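Myosin-2 (Saccharomyces cerevisiae, PDB 6IXO) carries organelles and other cargo along actin cables as a class V myosin motor, this chain being its globular cargo-binding tail domain. Local coordinates at residues V51-R56 / P397-L402; E26-L31 / L78-T83. All blocks are in the same frame, centred on the assembly; numbering follows the deposited sequence.

In the fold
Helix 20-32 connects the two contacts, whose centres are about 13 Å apart: it forms one side of interaction 2 and borders interaction 1. Both lie on the same side of the centre of the all-helical tail domain, about 24 and 23 Å from it (centre to centre). Interaction 1 sets the start of helix 53-67 against the 397-402 segment, which leads into helix 403-415; interaction 2 packs helix 20-32 on helix 71-90. L31 joins them: its CD1 lies 3.8 Å from Y53 CE1, and its side chain also touches L400 and L402. L402 CD2 comes within 3.7 Å of G30 CA, while E26 accepts hydrogen bonds from the backbone N of S404 and T405.

Interaction 1: residues V51-R56 / P397-L402; sequences VVYPAR and PAWLSL
Y53 carries the whole contact from its side, its aromatic ring meeting P397, W399 and L400. The apolar part comes first. CG of the P397 ring approaches the near end of the tyrosine obliquely, 3.8 Å from Y53 CG, and the two side chains cross at about a right angle. Farther along the ring, L400 CD1 touches Y53 CE1 at 4.1 Å. At the phenolic end the benzo edge of W399 closes in, with W399 CZ2 3.8 Å from Y53 CZ. Chi1 of 71° sets Y53 CG between its backbone N and carbonyl carbon and directs the ring at the 397-402 segment; P54 CD of the same turn lies against one ring face.

The polar part belongs to the hydroxyl. Y53 OH sits near the indole plane, at the edge of W399 and 3.2 Å from W399 CZ2, and hydrogen-bonds to the backbone N of E36, which fixes the end of the ring. An alanine at Y53 is likely to leave P397 and L400 without their apolar partner and E36 N without this acceptor. The preceding residue, V52, occupies the N-cap position of helix 53-67, and R56 N bonds to V52 O at 3.0 Å. The arrangement is a helix N-terminus packed against an irregular segment, joining two parts of the globular tail 341 residues apart in sequence.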
# COMPACT_ATOMS: atom_id res chain seq x y z
N VAL A 51 16.22 6.22 -6.17
CA VAL A 51 15.17 5.45 -5.54
C VAL A 51 15.54 3.97 -5.49
O VAL A 51 15.39 3.32 -4.47
CB VAL A 51 13.83 5.61 -6.29
CG1 VAL A 51 12.76 4.74 -5.65
CG2 VAL A 51 13.40 7.09 -6.28
N VAL A 52 16.04 3.43 -6.60
CA VAL A 52 16.28 2.00 -6.60
C VAL A 52 17.78 1.68 -6.51
O VAL A 52 18.23 0.70 -7.10
CB VAL A 52 15.62 1.33 -7.85
CG1 VAL A 52 14.04 1.45 -7.73
CG2 VAL A 52 16.13 1.94 -9.15
N TYR A 53 18.55 2.47 -5.75
CA TYR A 53 20.00 2.23 -5.71
C TYR A 53 20.34 0.84 -5.10
O TYR A 53 21.28 0.18 -5.57
CB TYR A 53 20.75 3.38 -4.98
CG TYR A 53 20.53 3.42 -3.49
CD1 TYR A 53 21.32 2.66 -2.62
CD2 TYR A 53 19.51 4.22 -2.92
CE1 TYR A 53 21.11 2.67 -1.26
CE2 TYR A 53 19.30 4.24 -1.55
CZ TYR A 53 20.09 3.46 -0.72
OH TYR A 53 19.89 3.45 0.66
N PRO A 54 19.56 0.34 -4.11
CA PRO A 54 19.90 -1.00 -3.63
C PRO A 54 19.66 -2.07 -4.67
O PRO A 54 20.55 -2.91 -4.86
CB PRO A 54 18.95 -1.21 -2.43
CG PRO A 54 18.63 0.17 -1.99
CD PRO A 54 18.47 0.92 -3.27
N ALA A 55 18.52 -2.02 -5.35
CA ALA A 55 18.28 -3.01 -6.40
C ALA A 55 19.38 -2.97 -7.49
O ALA A 55 19.83 -4.03 -7.91
CB ALA A 55 16.94 -2.80 -7.05
N ARG A 56 19.79 -1.78 -7.92
CA ARG A 56 20.76 -1.70 -9.03
C ARG A 56 22.07 -2.29 -8.57
O ARG A 56 22.74 -3.00 -9.31
CB ARG A 56 20.96 -0.25 -9.52
CG ARG A 56 19.70 0.45 -10.01
CD ARG A 56 19.43 0.19 -11.47
NE ARG A 56 18.17 0.76 -11.95
CZ ARG A 56 18.02 1.99 -12.45
NH1 ARG A 56 16.83 2.41 -12.87
NH2 ARG A 56 19.07 2.80 -12.53
N PRO A 397 25.89 5.06 -4.29
CA PRO A 397 25.89 6.38 -3.63
C PRO A 397 27.08 6.67 -2.71
O PRO A 397 27.88 5.79 -2.44
CB PRO A 397 24.60 6.37 -2.81
CG PRO A 397 23.70 5.44 -3.55
CD PRO A 397 24.60 4.37 -4.10
N ALA A 398 27.14 7.91 -2.21
CA ALA A 398 28.34 8.47 -1.59
C ALA A 398 28.36 8.33 -0.09
O ALA A 398 29.41 8.14 0.52
CB ALA A 398 28.47 9.94 -1.95
N TRP A 399 27.20 8.42 0.53
CA TRP A 399 27.15 8.22 1.96
C TRP A 399 27.40 6.74 2.30
O TRP A 399 27.64 6.41 3.47
CB TRP A 399 25.83 8.74 2.52
CG TRP A 399 24.66 8.04 1.94
CD1 TRP A 399 23.97 8.38 0.81
CD2 TRP A 399 24.06 6.85 2.44
NE1 TRP A 399 22.96 7.48 0.58
CE2 TRP A 399 22.99 6.53 1.57
CE3 TRP A 399 24.31 6.03 3.54
CZ2 TRP A 399 22.19 5.41 1.76
CZ3 TRP A 399 23.50 4.92 3.73
CH2 TRP A 399 22.46 4.62 2.84
N LEU A 400 27.37 5.84 1.30
CA LEU A 400 27.52 4.43 1.64
C LEU A 400 28.95 4.11 2.02
O LEU A 400 29.90 4.68 1.49
CB LEU A 400 27.06 3.51 0.50
CG LEU A 400 25.55 3.39 0.31
CD1 LEU A 400 25.21 2.61 -0.96
CD2 LEU A 400 24.89 2.73 1.54
N SER A 401 29.11 3.18 2.96
CA SER A 401 30.43 2.64 3.23
C SER A 401 30.44 1.13 3.09
O SER A 401 30.30 0.41 4.07
CB SER A 401 30.91 3.05 4.62
OG SER A 401 32.22 2.52 4.82
N LEU A 402 30.64 0.66 1.85
CA LEU A 402 30.64 -0.76 1.51
C LEU A 402 31.88 -1.10 0.67
O LEU A 402 31.80 -1.11 -0.55
CB LEU A 402 29.40 -1.13 0.71
CG LEU A 402 28.05 -0.68 1.30
CD1 LEU A 402 26.98 -0.84 0.27
CD2 LEU A 402 27.72 -1.48 2.55

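Interaction 2: residues E26-L31 / L78-T83; sequences EITEGL and LAQVLT
T28 meets Q80 through its methyl: T28 CG2 lies 3.8 Å from Q80 CB and 4.0 Å from Q80 OE1, a van der Waals contact of the methyl with the glutamine CB and amide oxygen, with no hydrogen bond across it. I27, the residue before T28, touches V81, the residue after Q80, with I27 CG2 4.2 Å from V81 CG2. The backbones come nearest at T28 and V81, whose CA atoms are 6.6 Å apart. With chi1 of 61°, T28 OG1 turns back to its own helix and bonds to N24 O, which leaves the methyl to meet the glutamine. Q80 is bent at chi2 (-100°), bringing its amide oxygen round to that same methyl.

This is helix-on-helix packing within the all-helical cargo-binding tail, helix 20-32 lying on helix 71-90. Next outward, L58 of helix 53-67 touches both I27 and V81, adding a third helix to the apolar side of the contact. Helix 20-32 widens here into a pi-type turn, where E26 O accepts from G30 N at 2.9 Å and from L31 N at 3.1 Å. On the partner helix, T83 OG1 donates to A79 O at 2.9 Å, from the opposite face of the carbonyl plane to T83 N. Beyond that, L78 and L82 pack on the long helix 134-180.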
# COMPACT_ATOMS: atom_id res chain seq x y z
N GLU A 26 28.23 -7.06 4.25
CA GLU A 26 28.12 -5.72 3.66
C GLU A 26 26.78 -5.45 3.08
O GLU A 26 26.20 -4.40 3.32
CB GLU A 26 29.17 -5.53 2.54
CG GLU A 26 30.43 -4.94 3.00
CD GLU A 26 31.42 -4.63 1.83
OE1 GLU A 26 30.97 -4.29 0.70
OE2 GLU A 26 32.64 -4.72 2.08
N ILE A 27 26.30 -6.40 2.29
CA ILE A 27 25.02 -6.21 1.62
C ILE A 27 23.87 -6.23 2.62
O ILE A 27 23.02 -5.33 2.60
CB ILE A 27 24.79 -7.31 0.56
CG1 ILE A 27 25.88 -7.22 -0.53
CG2 ILE A 27 23.50 -7.12 -0.11
CD1 ILE A 27 25.80 -5.97 -1.34
N THR A 28 23.83 -7.23 3.49
CA THR A 28 22.66 -7.33 4.39
C THR A 28 22.68 -6.27 5.48
O THR A 28 21.63 -5.66 5.80
CB THR A 28 22.54 -8.73 5.03
OG1 THR A 28 23.69 -9.02 5.81
CG2 THR A 28 22.36 -9.80 3.96
N GLU A 29 23.84 -6.01 6.07
CA GLU A 29 23.88 -5.06 7.17
C GLU A 29 24.05 -3.61 6.68
O GLU A 29 23.46 -2.72 7.24
CB GLU A 29 25.00 -5.42 8.17
CG GLU A 29 24.91 -6.85 8.73
CD GLU A 29 23.59 -7.12 9.48
OE1 GLU A 29 23.22 -6.33 10.37
OE2 GLU A 29 22.94 -8.14 9.17
N GLY A 30 24.85 -3.39 5.65
CA GLY A 30 25.13 -2.03 5.19
C GLY A 30 24.11 -1.51 4.17
O GLY A 30 23.55 -0.44 4.32
N LEU A 31 23.88 -2.28 3.11
CA LEU A 31 23.05 -1.78 2.03
C LEU A 31 21.57 -1.94 2.35
O LEU A 31 20.76 -1.02 2.16
CB LEU A 31 23.37 -2.52 0.73
CG LEU A 31 22.55 -2.06 -0.48
CD1 LEU A 31 22.90 -0.64 -0.86
CD2 LEU A 31 22.76 -3.01 -1.65
N LEU A 78 21.49 -14.61 -2.61
CA LEU A 78 20.08 -14.33 -2.85
C LEU A 78 19.20 -14.70 -1.66
O LEU A 78 18.28 -13.96 -1.32
CB LEU A 78 19.58 -15.08 -4.08
CG LEU A 78 20.13 -14.55 -5.39
CD1 LEU A 78 19.90 -15.59 -6.51
CD2 LEU A 78 19.54 -13.23 -5.72
N ALA A 79 19.46 -15.85 -1.06
CA ALA A 79 18.69 -16.26 0.11
C ALA A 79 18.82 -15.22 1.22
O ALA A 79 17.84 -14.90 1.89
CB ALA A 79 19.15 -17.60 0.60
N GLN A 80 20.02 -14.69 1.42
CA GLN A 80 20.24 -13.61 2.38
C GLN A 80 19.49 -12.34 2.01
O GLN A 80 18.89 -11.67 2.88
CB GLN A 80 21.72 -13.29 2.50
CG GLN A 80 22.50 -14.35 3.23
CD GLN A 80 22.75 -13.97 4.66
OE1 GLN A 80 21.86 -13.47 5.35
NE2 GLN A 80 23.98 -14.17 5.11
N VAL A 81 19.55 -11.98 0.72
CA VAL A 81 18.87 -10.78 0.25
C VAL A 81 17.35 -10.92 0.46
O VAL A 81 16.71 -10.01 1.00
CB VAL A 81 19.18 -10.50 -1.25
CG1 VAL A 81 18.15 -9.54 -1.84
CG2 VAL A 81 20.56 -9.91 -1.38
N LEU A 82 16.79 -12.06 0.08
CA LEU A 82 15.32 -12.22 0.20
C LEU A 82 14.86 -12.10 1.67
O LEU A 82 13.89 -11.37 1.99
CB LEU A 82 14.90 -13.57 -0.39
CG LEU A 82 15.08 -13.68 -1.90
CD1 LEU A 82 15.18 -15.13 -2.35
CD2 LEU A 82 13.94 -13.02 -2.61
N THR A 83 15.56 -12.82 2.55
CA THR A 83 15.25 -12.85 3.97
C THR A 83 15.35 -11.46 4.55
O THR A 83 14.47 -11.02 5.31
CB THR A 83 16.21 -13.78 4.76
OG1 THR A 83 16.11 -15.11 4.25
CG2 THR A 83 15.84 -13.78 6.25